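Local coordinates for protein putative exotoxin (superantigen) (Streptococcus pyogenes, PDB 1TY0) that probably acts as a superantigen toxin, using one common surface for T-cell receptor binding and for dimerization, and can bind zinc, at residues Y32-F38 / I60-K66; N98-I104 / I119-D125; L14-I20 / R183-K189; V105-D111 / F204-T210. All blocks are in the same frame, centred on the assembly; numbering follows the deposited sequence.

Contact 1 (Y32-F38 / I60-K66); sequences YLTTHDF and ITTKFTK
Segment 32-38 is the end of strand 28-33, a turn at T34-H36 and the start of strand 37-41; T34 N donates to D37 O (3.0 Å) across the turn. Segment 60-66 passes through a 3-10 turn at 61-63, with F64 N bonded to T61 O at 3.0 Å, and then extends. The closest CA pairs are Y32 with K66 (5.7 Å) and L33 with T61 (6.4 Å). Polar contact centres on T61, chi1 p, whose OG1 donates to T34 O at 2.8 Å; a water bridges T61 N and T35 O, 2.9 Å from each. This hairpin belongs to the OB-fold domain of the toxin family, and the loop between strands 51-55 and 69-74 folds back against its turn. Aromatic contact comes from F38 (chi1 m), its edge toward the face of F64 (chi1 m), centroids 4.9 Å apart and planes at 84°. On the face of F38, T61 CG2 makes a CH-pi contact 4.0 Å from the centroid, while I60 CG2 meets the ring edge at F38 CE2 (4.0 Å). Apolar packing continues with L33, rotamer mt, L33 CD1 lying 4.1 Å from F64 CB. Y32 CD1 approaches K66 CD at 4.0 Å.

Contact 2 (N98-I104 / I119-D125); sequences NSENSKI and INPIKID
I104, D125 and N120 have the most surface buried between two irregular antiparallel segments, E100 facing D125 (CA-CA 4.4 Å) and I104 facing N120 (4.9 Å). Segment 98-104 links strand 84-93 of the OB-fold sheet to strand 105-110 of the beta-grasp sheet; 119-125 links strands 113-119 and 128-130. I104 (phi/psi -116/113, rotamer mt) is buried: I104 CD1 lies 4.2 Å from I122 CG1 and 4.1 Å from I124 CG1. I122 and I124 also pack on F134 of helix 131-146, and I104 on F204, in the beta-grasp core. N120 (phi/psi 49/49, chi1 m) binds the backbone of I104 twice: I104 N donates to N120 OD1 (2.9 Å, 171°) and N120 N to I104 O (2.8 Å). At the other end D125 O accepts from E100 N at 2.6 Å, and D125 CA approaches E100 O at 3.4 Å in a CA-H...O contact. Between, the backbones part, and a water bridges I124 N (3.0 Å) and S102 O (2.9 Å). K123 NZ bonds N101 OD1 weakly at 3.5 Å. Backbone groups, the N120 side chain, a water and one weak N101-K123 bond thus join the loops without regular strand pairing, while isoleucines seal the inner side.

Contact 3 (L14-I20 / R183-K189); sequences LNYAYEI and RSDIFKK
The interface between the N-terminal helix 5-18 and the short helix 183-187, close to the subunit boundary of the dimer, is centred on R183. The segments of the two helices cross almost at right angles (-88°), axes 10.1 Å apart, with A17 and R183 nearest (CA-CA 5.3 Å). R183, chi1 -89° and then extended, reaches the C-terminal end of the first helix: R183 NE donates to A17 O (2.9 Å) and R183 NH2 to Y16 O (2.8 Å). Its guanidinium stacks on Y16 (chi1 t), centres 4.2 Å apart and planes at 21°, an off-centre cation-pi contact; I20 CB, 3.6 Å from R183 NH2, covers the opposite face. R183 NH1 donates to the backbone oxygen of E19 of the second subunit, whose Y16 also meets Y16 here. Beside the arginine, I186 CD1 touches A17 CB (3.7 Å) and L14 CD2 (4.1 Å), and I186 CG2 lies 3.8 Å from Y18 CE2. F187 turns its edge to the face of Y18, centroids 5.5 Å apart, planes at 66°. K189 NZ donates to Y18 OH (2.9 Å) and to I186 O (2.7 Å), and forms a salt bridge with D176; Y18 OH also bonds Y190. Such packing of the N-terminal helix against the C-terminal domain is typical of the staphylococcal/streptococcal superantigen fold, in which the two domains are closely joined.

Contact 4 (V105-D111 / F204-T210); sequences VGNLLID and FDIYLWT
Strands 105-110 and 204-209 run parallel, axes 4.5 Å apart at 17°, in register from G106 opposite F204 to I110 opposite L208. V105 O accepts from F204 N at 3.3 Å. The F204 ring (chi1 p) folds over G106, G106 CA lying 3.4 Å from the ring centroid in a CH-pi contact; a CB here would clash with that ring. N107 N donates to F204 O (2.9 Å), N107 O accepts from I206 N (2.7 Å), and N107 ND2 donates to D205 OD1 (3.0 Å). L108, rotamer tp, sets CD1 3.7 Å from I206 CG2 and 4.1 Å from L208 CD1, on the face where I206 and F204 pack against helix 131-146. L109 N donates to I206 O and L109 O accepts from L208 N, both 2.8 Å; on the face shared with N107, L109 CD2 touches Y207 CE1 (3.7 Å). I110 CG1 packs on L208 CB (4.2 Å). At D111 (phi/psi 57/44), D111 N donates to L208 O (2.8 Å); D111 OD1 accepts from T210 N (3.0 Å) and D111 OD2 from T210 OG1 (2.8 Å). D205, with H169 and H203, forms a zinc site that is empty in this chain. A first and a last strand paired in parallel at the centre of a mixed sheet packed on a helix is the hallmark of the beta-grasp fold.

In the fold
Contact 4 lies in the beta-grasp domain and contact 2 where the chain enters it; they touch through F204, which packs on I104 and P121. Contact 4 has regular backbone pairing, with one sheet face turned to the helix, whereas contact 2 is a partly exposed junction of loops relying on scattered bonds and water. Contact 1 stands apart in the OB-fold domain, its centre about 36 Å from that of contact 4, and joins a hairpin turn to a loop largely through side chains. Contact 3 is the buried one, its centre about 10 Å from the chain's centre; it joins helices distant in sequence through arginine and aromatic contacts and alone reaches the second subunit.

Contact 1 (Y32-F38 / I60-K66)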
# COMPACT_ATOMS: atom_id res chain seq x y z
N TYR A 32 7.69 -23.69 1.20
CA TYR A 32 7.13 -24.60 2.19
C TYR A 32 5.62 -24.45 2.31
O TYR A 32 5.08 -23.36 2.08
CB TYR A 32 7.79 -24.36 3.55
CG TYR A 32 7.64 -25.52 4.50
CD1 TYR A 32 8.34 -26.72 4.28
CD2 TYR A 32 6.79 -25.45 5.60
CE1 TYR A 32 8.18 -27.80 5.14
CE2 TYR A 32 6.63 -26.53 6.46
CZ TYR A 32 7.33 -27.70 6.22
OH TYR A 32 7.17 -28.77 7.08
N LEU A 33 4.96 -25.55 2.65
CA LEU A 33 3.51 -25.57 2.83
C LEU A 33 3.13 -26.17 4.18
O LEU A 33 3.58 -27.27 4.53
CB LEU A 33 2.84 -26.41 1.73
CG LEU A 33 2.91 -25.95 0.28
CD1 LEU A 33 2.40 -27.05 -0.64
CD2 LEU A 33 2.09 -24.67 0.10
N THR A 34 2.33 -25.44 4.94
CA THR A 34 1.86 -25.95 6.22
C THR A 34 0.37 -26.18 6.02
O THR A 34 -0.15 -25.99 4.91
CB THR A 34 2.10 -24.95 7.37
OG1 THR A 34 1.35 -23.75 7.12
CG2 THR A 34 3.57 -24.62 7.48
N THR A 35 -0.33 -26.59 7.07
CA THR A 35 -1.75 -26.86 6.96
C THR A 35 -2.58 -25.66 6.51
O THR A 35 -3.59 -25.83 5.83
CB THR A 35 -2.32 -27.37 8.30
OG1 THR A 35 -2.21 -26.34 9.29
CG2 THR A 35 -1.55 -28.59 8.77
N HIS A 36 -2.15 -24.46 6.87
CA HIS A 36 -2.90 -23.26 6.52
C HIS A 36 -2.07 -22.09 5.99
O HIS A 36 -2.58 -20.97 5.86
CB HIS A 36 -3.72 -22.79 7.72
CG HIS A 36 -4.77 -23.78 8.15
ND1 HIS A 36 -4.47 -24.91 8.87
CD2 HIS A 36 -6.10 -23.82 7.92
CE1 HIS A 36 -5.58 -25.61 9.07
NE2 HIS A 36 -6.58 -24.96 8.50
N ASP A 37 -0.80 -22.33 5.68
CA ASP A 37 0.06 -21.26 5.17
C ASP A 37 0.94 -21.65 3.99
O ASP A 37 1.45 -22.77 3.92
CB ASP A 37 0.98 -20.72 6.27
CG ASP A 37 0.24 -19.95 7.33
OD1 ASP A 37 -0.38 -20.59 8.20
OD2 ASP A 37 0.27 -18.69 7.30
N PHE A 38 1.11 -20.70 3.07
CA PHE A 38 2.00 -20.86 1.93
C PHE A 38 3.21 -20.02 2.32
O PHE A 38 3.03 -18.88 2.75
CB PHE A 38 1.44 -20.20 0.66
CG PHE A 38 0.29 -20.92 0.01
CD1 PHE A 38 0.52 -21.89 -0.95
CD2 PHE A 38 -1.02 -20.57 0.31
CE1 PHE A 38 -0.55 -22.50 -1.62
CE2 PHE A 38 -2.10 -21.17 -0.35
CZ PHE A 38 -1.85 -22.14 -1.32
N ILE A 60 -6.55 -26.01 1.30
CA ILE A 60 -6.21 -25.16 0.17
C ILE A 60 -4.76 -25.47 -0.19
O ILE A 60 -4.43 -25.70 -1.35
CB ILE A 60 -6.36 -23.66 0.52
CG1 ILE A 60 -7.83 -23.31 0.73
CG2 ILE A 60 -5.74 -22.80 -0.58
CD1 ILE A 60 -8.69 -23.53 -0.48
N THR A 61 -3.89 -25.48 0.82
CA THR A 61 -2.48 -25.77 0.55
C THR A 61 -2.31 -27.19 0.03
O THR A 61 -1.32 -27.50 -0.63
CB THR A 61 -1.60 -25.58 1.81
OG1 THR A 61 -2.08 -26.41 2.87
CG2 THR A 61 -1.59 -24.12 2.25
N THR A 62 -3.27 -28.06 0.32
CA THR A 62 -3.20 -29.44 -0.14
C THR A 62 -3.34 -29.51 -1.66
O THR A 62 -2.98 -30.52 -2.28
CB THR A 62 -4.30 -30.30 0.51
OG1 THR A 62 -5.59 -29.71 0.27
CG2 THR A 62 -4.08 -30.40 2.01
N LYS A 63 -3.85 -28.44 -2.26
CA LYS A 63 -4.03 -28.37 -3.71
C LYS A 63 -2.71 -28.03 -4.40
O LYS A 63 -2.59 -28.13 -5.62
CB LYS A 63 -5.06 -27.29 -4.07
CG LYS A 63 -6.45 -27.51 -3.49
CD LYS A 63 -7.35 -26.35 -3.88
CE LYS A 63 -8.72 -26.46 -3.24
NZ LYS A 63 -9.58 -25.29 -3.62
N PHE A 64 -1.71 -27.63 -3.61
CA PHE A 64 -0.41 -27.26 -4.13
C PHE A 64 0.70 -28.19 -3.64
O PHE A 64 0.47 -29.05 -2.79
CB PHE A 64 -0.09 -25.82 -3.72
CG PHE A 64 -1.04 -24.80 -4.30
CD1 PHE A 64 -2.28 -24.58 -3.72
CD2 PHE A 64 -0.68 -24.06 -5.42
CE1 PHE A 64 -3.17 -23.64 -4.26
CE2 PHE A 64 -1.55 -23.12 -5.97
CZ PHE A 64 -2.80 -22.91 -5.39
N THR A 65 1.91 -28.02 -4.18
CA THR A 65 3.05 -28.85 -3.78
C THR A 65 4.30 -27.98 -3.66
O THR A 65 4.42 -26.97 -4.36
CB THR A 65 3.32 -29.98 -4.80
OG1 THR A 65 3.82 -29.43 -6.02
CG2 THR A 65 2.04 -30.75 -5.10
N LYS A 66 5.21 -28.35 -2.77
CA LYS A 66 6.43 -27.58 -2.60
C LYS A 66 7.18 -27.45 -3.92
O LYS A 66 7.17 -28.37 -4.75
CB LYS A 66 7.36 -28.21 -1.56
CG LYS A 66 6.84 -28.16 -0.14
CD LYS A 66 7.88 -28.70 0.84
CE LYS A 66 8.20 -30.17 0.58
NZ LYS A 66 9.19 -30.72 1.55
O HOH W 1 -4.91 -24.99 3.44

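Contact 2 (N98-I104 / I119-D125)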
# COMPACT_ATOMS: atom_id res chain seq x y z
N ASN A 98 2.44 -15.45 -17.98
CA ASN A 98 1.61 -14.52 -17.23
C ASN A 98 1.52 -13.17 -17.95
O ASN A 98 1.80 -12.12 -17.37
CB ASN A 98 2.19 -14.32 -15.83
CG ASN A 98 2.21 -15.61 -15.02
OD1 ASN A 98 1.18 -16.24 -14.81
ND2 ASN A 98 3.40 -16.00 -14.57
N SER A 99 1.13 -13.22 -19.22
CA SER A 99 1.00 -12.02 -20.03
C SER A 99 -0.27 -12.08 -20.87
O SER A 99 -0.27 -11.73 -22.05
CB SER A 99 2.21 -11.89 -20.96
OG SER A 99 2.29 -12.99 -21.84
N GLU A 100 -1.35 -12.54 -20.24
CA GLU A 100 -2.63 -12.65 -20.91
C GLU A 100 -3.18 -11.27 -21.25
O GLU A 100 -3.02 -10.32 -20.49
CB GLU A 100 -3.63 -13.39 -20.02
CG GLU A 100 -3.21 -14.79 -19.64
CD GLU A 100 -3.03 -15.68 -20.85
OE1 GLU A 100 -4.02 -15.91 -21.57
OE2 GLU A 100 -1.89 -16.15 -21.09
N ASN A 101 -3.83 -11.17 -22.40
CA ASN A 101 -4.41 -9.92 -22.84
C ASN A 101 -5.87 -10.17 -23.20
O ASN A 101 -6.31 -9.92 -24.32
CB ASN A 101 -3.64 -9.36 -24.04
CG ASN A 101 -2.25 -8.87 -23.65
OD1 ASN A 101 -2.11 -7.85 -22.98
ND2 ASN A 101 -1.22 -9.60 -24.07
N SER A 102 -6.60 -10.70 -22.22
CA SER A 102 -8.01 -11.01 -22.38
C SER A 102 -8.87 -9.81 -22.03
O SER A 102 -8.53 -9.02 -21.14
CB SER A 102 -8.39 -12.20 -21.50
OG SER A 102 -9.74 -12.56 -21.70
N LYS A 103 -9.99 -9.68 -22.73
CA LYS A 103 -10.91 -8.57 -22.52
C LYS A 103 -11.83 -8.82 -21.33
O LYS A 103 -12.38 -9.91 -21.17
CB LYS A 103 -11.74 -8.38 -23.79
CG LYS A 103 -12.67 -7.18 -23.79
CD LYS A 103 -13.41 -7.07 -25.12
CE LYS A 103 -14.25 -5.80 -25.18
NZ LYS A 103 -14.98 -5.67 -26.47
N ILE A 104 -11.97 -7.81 -20.47
CA ILE A 104 -12.84 -7.92 -19.31
C ILE A 104 -13.98 -6.93 -19.46
O ILE A 104 -13.78 -5.71 -19.44
CB ILE A 104 -12.07 -7.63 -18.00
CG1 ILE A 104 -10.95 -8.67 -17.82
CG2 ILE A 104 -13.02 -7.68 -16.80
CD1 ILE A 104 -10.08 -8.44 -16.60
N ILE A 119 -15.88 -1.51 -20.31
CA ILE A 119 -14.95 -2.23 -21.15
C ILE A 119 -13.53 -2.07 -20.60
O ILE A 119 -12.98 -0.97 -20.56
CB ILE A 119 -14.98 -1.71 -22.61
CG1 ILE A 119 -16.42 -1.78 -23.15
CG2 ILE A 119 -14.05 -2.54 -23.48
CD1 ILE A 119 -16.58 -1.25 -24.56
N ASN A 120 -12.95 -3.19 -20.18
CA ASN A 120 -11.60 -3.20 -19.62
C ASN A 120 -11.39 -2.14 -18.54
O ASN A 120 -10.42 -1.38 -18.58
CB ASN A 120 -10.56 -3.02 -20.73
CG ASN A 120 -10.54 -4.20 -21.69
OD1 ASN A 120 -10.57 -5.35 -21.27
ND2 ASN A 120 -10.47 -3.90 -22.98
N PRO A 121 -12.31 -2.07 -17.57
CA PRO A 121 -12.18 -1.09 -16.48
C PRO A 121 -10.97 -1.46 -15.63
O PRO A 121 -10.35 -0.61 -14.99
CB PRO A 121 -13.50 -1.25 -15.73
CG PRO A 121 -13.84 -2.68 -15.93
CD PRO A 121 -13.51 -2.91 -17.38
N ILE A 122 -10.64 -2.75 -15.65
CA ILE A 122 -9.50 -3.28 -14.92
C ILE A 122 -8.78 -4.25 -15.85
O ILE A 122 -9.33 -4.67 -16.87
CB ILE A 122 -9.92 -4.05 -13.64
CG1 ILE A 122 -10.77 -5.27 -14.01
CG2 ILE A 122 -10.67 -3.12 -12.70
CD1 ILE A 122 -11.04 -6.20 -12.85
N LYS A 123 -7.55 -4.60 -15.50
CA LYS A 123 -6.80 -5.53 -16.33
C LYS A 123 -6.15 -6.61 -15.47
O LYS A 123 -5.60 -6.33 -14.40
CB LYS A 123 -5.75 -4.79 -17.15
CG LYS A 123 -5.07 -5.66 -18.21
CD LYS A 123 -4.27 -4.83 -19.20
CE LYS A 123 -3.76 -5.70 -20.35
NZ LYS A 123 -3.10 -4.89 -21.41
N ILE A 124 -6.24 -7.84 -15.94
CA ILE A 124 -5.65 -9.00 -15.27
C ILE A 124 -4.86 -9.75 -16.33
O ILE A 124 -5.43 -10.20 -17.32
CB ILE A 124 -6.75 -9.91 -14.68
CG1 ILE A 124 -7.48 -9.16 -13.56
CG2 ILE A 124 -6.13 -11.20 -14.15
CD1 ILE A 124 -8.59 -9.96 -12.90
N ASP A 125 -3.55 -9.86 -16.12
CA ASP A 125 -2.66 -10.52 -17.08
C ASP A 125 -2.42 -12.02 -16.87
O ASP A 125 -1.85 -12.68 -17.74
CB ASP A 125 -1.32 -9.79 -17.10
CG ASP A 125 -1.41 -8.42 -17.74
OD1 ASP A 125 -2.45 -8.11 -18.35
OD2 ASP A 125 -0.43 -7.65 -17.64
O HOH W 2 -7.22 -8.02 -18.77

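Contact 3 (L14-I20 / R183-K189)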
# COMPACT_ATOMS: atom_id res chain seq x y z
N LEU A 14 -14.01 1.10 4.76
CA LEU A 14 -13.74 0.43 3.50
C LEU A 14 -12.82 1.26 2.61
O LEU A 14 -11.93 0.71 1.95
CB LEU A 14 -15.05 0.13 2.78
CG LEU A 14 -15.85 -1.00 3.42
CD1 LEU A 14 -17.28 -1.01 2.91
CD2 LEU A 14 -15.14 -2.32 3.11
N ASN A 15 -13.04 2.57 2.59
CA ASN A 15 -12.23 3.44 1.76
C ASN A 15 -10.78 3.35 2.22
O ASN A 15 -9.87 3.25 1.40
CB ASN A 15 -12.74 4.88 1.84
CG ASN A 15 -12.19 5.74 0.72
OD1 ASN A 15 -11.14 6.37 0.87
ND2 ASN A 15 -12.88 5.75 -0.41
N TYR A 16 -10.58 3.37 3.53
CA TYR A 16 -9.23 3.26 4.06
C TYR A 16 -8.61 1.90 3.78
O TYR A 16 -7.46 1.81 3.35
CB TYR A 16 -9.22 3.48 5.57
CG TYR A 16 -7.99 2.88 6.22
CD1 TYR A 16 -6.71 3.34 5.90
CD2 TYR A 16 -8.10 1.82 7.11
CE1 TYR A 16 -5.58 2.75 6.45
CE2 TYR A 16 -6.98 1.22 7.67
CZ TYR A 16 -5.72 1.69 7.33
OH TYR A 16 -4.60 1.10 7.87
N ALA A 17 -9.37 0.84 4.05
CA ALA A 17 -8.87 -0.52 3.85
C ALA A 17 -8.38 -0.79 2.43
O ALA A 17 -7.31 -1.36 2.24
CB ALA A 17 -9.95 -1.54 4.23
N TYR A 18 -9.16 -0.36 1.44
CA TYR A 18 -8.80 -0.61 0.05
C TYR A 18 -7.90 0.42 -0.65
O TYR A 18 -7.52 0.23 -1.80
CB TYR A 18 -10.07 -0.87 -0.76
CG TYR A 18 -10.64 -2.26 -0.52
CD1 TYR A 18 -10.13 -3.36 -1.20
CD2 TYR A 18 -11.66 -2.48 0.41
CE1 TYR A 18 -10.62 -4.66 -0.96
CE2 TYR A 18 -12.15 -3.77 0.66
CZ TYR A 18 -11.62 -4.85 -0.03
OH TYR A 18 -12.11 -6.12 0.20
N GLU A 19 -7.57 1.51 0.04
CA GLU A 19 -6.66 2.52 -0.53
C GLU A 19 -5.29 1.99 -0.12
O GLU A 19 -4.68 2.48 0.82
CB GLU A 19 -6.90 3.89 0.10
CG GLU A 19 -8.02 4.69 -0.56
CD GLU A 19 -7.61 5.25 -1.90
OE1 GLU A 19 -6.68 6.09 -1.94
OE2 GLU A 19 -8.20 4.85 -2.93
N ILE A 20 -4.83 0.98 -0.84
CA ILE A 20 -3.58 0.31 -0.51
C ILE A 20 -2.86 -0.23 -1.73
O ILE A 20 -3.45 -0.40 -2.80
CB ILE A 20 -3.89 -0.85 0.46
CG1 ILE A 20 -2.62 -1.59 0.87
CG2 ILE A 20 -4.87 -1.80 -0.20
CD1 ILE A 20 -2.89 -2.68 1.88
N ARG A 183 -8.17 -3.93 8.49
CA ARG A 183 -7.90 -4.55 7.20
C ARG A 183 -7.93 -6.06 7.34
O ARG A 183 -8.43 -6.76 6.46
CB ARG A 183 -6.56 -4.09 6.64
CG ARG A 183 -6.67 -2.82 5.81
CD ARG A 183 -5.31 -2.30 5.36
NE ARG A 183 -5.48 -1.13 4.50
CZ ARG A 183 -4.56 -0.19 4.33
NH1 ARG A 183 -3.38 -0.27 4.95
NH2 ARG A 183 -4.81 0.84 3.53
N SER A 184 -7.41 -6.57 8.45
CA SER A 184 -7.41 -8.00 8.70
C SER A 184 -8.85 -8.52 8.68
O SER A 184 -9.14 -9.54 8.05
CB SER A 184 -6.78 -8.32 10.06
OG SER A 184 -6.81 -9.71 10.30
N ASP A 185 -9.74 -7.83 9.38
CA ASP A 185 -11.15 -8.25 9.43
C ASP A 185 -11.77 -8.29 8.04
O ASP A 185 -12.45 -9.26 7.69
CB ASP A 185 -11.99 -7.29 10.29
CG ASP A 185 -11.59 -7.30 11.75
OD1 ASP A 185 -11.18 -8.36 12.26
OD2 ASP A 185 -11.72 -6.24 12.39
N ILE A 186 -11.54 -7.24 7.26
CA ILE A 186 -12.12 -7.12 5.92
C ILE A 186 -11.51 -8.05 4.89
O ILE A 186 -12.20 -8.54 3.99
CB ILE A 186 -12.01 -5.66 5.42
CG1 ILE A 186 -12.86 -4.74 6.31
CG2 ILE A 186 -12.49 -5.55 3.97
CD1 ILE A 186 -12.58 -3.26 6.13
N PHE A 187 -10.21 -8.32 5.01
CA PHE A 187 -9.53 -9.19 4.05
C PHE A 187 -9.62 -10.68 4.38
O PHE A 187 -9.30 -11.51 3.53
CB PHE A 187 -8.05 -8.80 3.94
CG PHE A 187 -7.80 -7.39 3.48
CD1 PHE A 187 -8.80 -6.64 2.86
CD2 PHE A 187 -6.53 -6.83 3.62
CE1 PHE A 187 -8.54 -5.34 2.41
CE2 PHE A 187 -6.26 -5.54 3.17
CZ PHE A 187 -7.26 -4.79 2.56
N LYS A 188 -10.05 -11.03 5.59
CA LYS A 188 -10.13 -12.43 5.97
C LYS A 188 -10.94 -13.27 5.00
O LYS A 188 -10.69 -14.47 4.84
CB LYS A 188 -10.69 -12.57 7.39
CG LYS A 188 -9.69 -13.17 8.38
CD LYS A 188 -10.21 -13.12 9.80
CE LYS A 188 -9.27 -13.84 10.76
NZ LYS A 188 -7.89 -13.28 10.74
N LYS A 189 -11.92 -12.66 4.34
CA LYS A 189 -12.74 -13.39 3.38
C LYS A 189 -11.88 -14.03 2.29
O LYS A 189 -12.22 -15.09 1.76
CB LYS A 189 -13.78 -12.46 2.74
CG LYS A 189 -13.21 -11.20 2.08
CD LYS A 189 -14.29 -10.44 1.31
CE LYS A 189 -13.79 -9.13 0.72
NZ LYS A 189 -13.66 -8.04 1.73

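Contact 4 (V105-D111 / F204-T210)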
# COMPACT_ATOMS: atom_id res chain seq x y z
N VAL A 105 -15.19 -7.45 -19.61
CA VAL A 105 -16.37 -6.62 -19.80
C VAL A 105 -17.37 -6.85 -18.67
O VAL A 105 -17.50 -7.96 -18.15
CB VAL A 105 -17.06 -6.95 -21.14
CG1 VAL A 105 -18.29 -6.06 -21.33
CG2 VAL A 105 -16.08 -6.75 -22.28
N GLY A 106 -18.07 -5.78 -18.29
CA GLY A 106 -19.04 -5.90 -17.23
C GLY A 106 -20.15 -4.88 -17.33
O GLY A 106 -20.07 -3.93 -18.12
N ASN A 107 -21.19 -5.08 -16.54
CA ASN A 107 -22.34 -4.18 -16.52
C ASN A 107 -22.41 -3.46 -15.19
O ASN A 107 -22.19 -4.05 -14.13
CB ASN A 107 -23.64 -4.96 -16.72
CG ASN A 107 -23.71 -5.63 -18.08
OD1 ASN A 107 -23.68 -4.96 -19.11
ND2 ASN A 107 -23.81 -6.95 -18.08
N LEU A 108 -22.72 -2.17 -15.24
CA LEU A 108 -22.85 -1.37 -14.04
C LEU A 108 -24.32 -0.97 -13.90
O LEU A 108 -24.82 -0.17 -14.68
CB LEU A 108 -22.00 -0.10 -14.14
CG LEU A 108 -22.26 0.95 -13.06
CD1 LEU A 108 -21.86 0.44 -11.68
CD2 LEU A 108 -21.48 2.20 -13.41
N LEU A 109 -24.99 -1.55 -12.91
CA LEU A 109 -26.39 -1.25 -12.65
C LEU A 109 -26.56 -0.49 -11.35
O LEU A 109 -25.93 -0.82 -10.34
CB LEU A 109 -27.22 -2.54 -12.59
CG LEU A 109 -27.34 -3.33 -13.90
CD1 LEU A 109 -26.06 -4.12 -14.14
CD2 LEU A 109 -28.53 -4.26 -13.83
N ILE A 110 -27.40 0.54 -11.39
CA ILE A 110 -27.67 1.35 -10.22
C ILE A 110 -29.18 1.38 -10.03
O ILE A 110 -29.92 1.82 -10.91
CB ILE A 110 -27.14 2.78 -10.39
CG1 ILE A 110 -25.63 2.72 -10.68
CG2 ILE A 110 -27.41 3.59 -9.13
CD1 ILE A 110 -24.99 4.06 -10.90
N ASP A 111 -29.62 0.91 -8.87
CA ASP A 111 -31.04 0.84 -8.55
C ASP A 111 -31.78 0.01 -9.59
O ASP A 111 -32.86 0.38 -10.06
CB ASP A 111 -31.64 2.24 -8.42
CG ASP A 111 -31.16 2.95 -7.16
OD1 ASP A 111 -30.94 2.25 -6.15
OD2 ASP A 111 -31.01 4.19 -7.18
N PHE A 204 -18.94 -9.62 -15.70
CA PHE A 204 -19.26 -9.31 -14.32
C PHE A 204 -20.36 -8.27 -14.29
O PHE A 204 -20.67 -7.63 -15.29
CB PHE A 204 -18.01 -8.79 -13.59
CG PHE A 204 -17.60 -7.40 -13.98
CD1 PHE A 204 -18.15 -6.29 -13.34
CD2 PHE A 204 -16.66 -7.19 -14.98
CE1 PHE A 204 -17.77 -5.00 -13.70
CE2 PHE A 204 -16.27 -5.91 -15.34
CZ PHE A 204 -16.82 -4.81 -14.70
N ASP A 205 -20.98 -8.13 -13.12
CA ASP A 205 -22.05 -7.17 -12.93
C ASP A 205 -21.78 -6.46 -11.62
O ASP A 205 -21.39 -7.09 -10.64
CB ASP A 205 -23.41 -7.87 -12.85
CG ASP A 205 -23.85 -8.48 -14.16
OD1 ASP A 205 -24.02 -7.72 -15.14
OD2 ASP A 205 -24.02 -9.71 -14.22
N ILE A 206 -21.98 -5.15 -11.62
CA ILE A 206 -21.81 -4.35 -10.41
C ILE A 206 -23.20 -3.79 -10.14
O ILE A 206 -23.76 -3.09 -10.98
CB ILE A 206 -20.85 -3.17 -10.62
CG1 ILE A 206 -19.43 -3.68 -10.87
CG2 ILE A 206 -20.86 -2.26 -9.39
CD1 ILE A 206 -18.44 -2.57 -11.20
N TYR A 207 -23.75 -4.12 -8.98
CA TYR A 207 -25.07 -3.63 -8.59
C TYR A 207 -24.92 -2.63 -7.45
O TYR A 207 -24.51 -2.99 -6.35
CB TYR A 207 -25.95 -4.78 -8.10
CG TYR A 207 -26.31 -5.80 -9.15
CD1 TYR A 207 -27.35 -5.57 -10.05
CD2 TYR A 207 -25.64 -7.02 -9.23
CE1 TYR A 207 -27.70 -6.53 -11.01
CE2 TYR A 207 -25.98 -7.98 -10.17
CZ TYR A 207 -27.01 -7.73 -11.06
OH TYR A 207 -27.36 -8.69 -11.98
N LEU A 208 -25.23 -1.36 -7.71
CA LEU A 208 -25.15 -0.35 -6.67
C LEU A 208 -26.57 0.07 -6.32
O LEU A 208 -27.42 0.20 -7.21
CB LEU A 208 -24.35 0.86 -7.14
CG LEU A 208 -22.89 0.59 -7.49
CD1 LEU A 208 -22.21 1.90 -7.88
CD2 LEU A 208 -22.19 -0.04 -6.29
N TRP A 209 -26.84 0.29 -5.04
CA TRP A 209 -28.17 0.70 -4.61
C TRP A 209 -28.12 1.94 -3.72
O TRP A 209 -27.19 2.10 -2.92
CB TRP A 209 -28.86 -0.44 -3.84
CG TRP A 209 -28.73 -1.75 -4.52
CD1 TRP A 209 -27.72 -2.67 -4.36
CD2 TRP A 209 -29.62 -2.30 -5.49
NE1 TRP A 209 -27.93 -3.75 -5.17
CE2 TRP A 209 -29.09 -3.56 -5.88
CE3 TRP A 209 -30.81 -1.86 -6.08
CZ2 TRP A 209 -29.72 -4.37 -6.82
CZ3 TRP A 209 -31.43 -2.67 -7.02
CH2 TRP A 209 -30.88 -3.91 -7.38
N THR A 210 -29.11 2.81 -3.87
CA THR A 210 -29.18 4.03 -3.09
C THR A 210 -30.26 3.92 -2.03
O THR A 210 -30.48 4.85 -1.24
CB THR A 210 -29.49 5.26 -3.97
OG1 THR A 210 -30.80 5.11 -4.54
CG2 THR A 210 -28.47 5.39 -5.08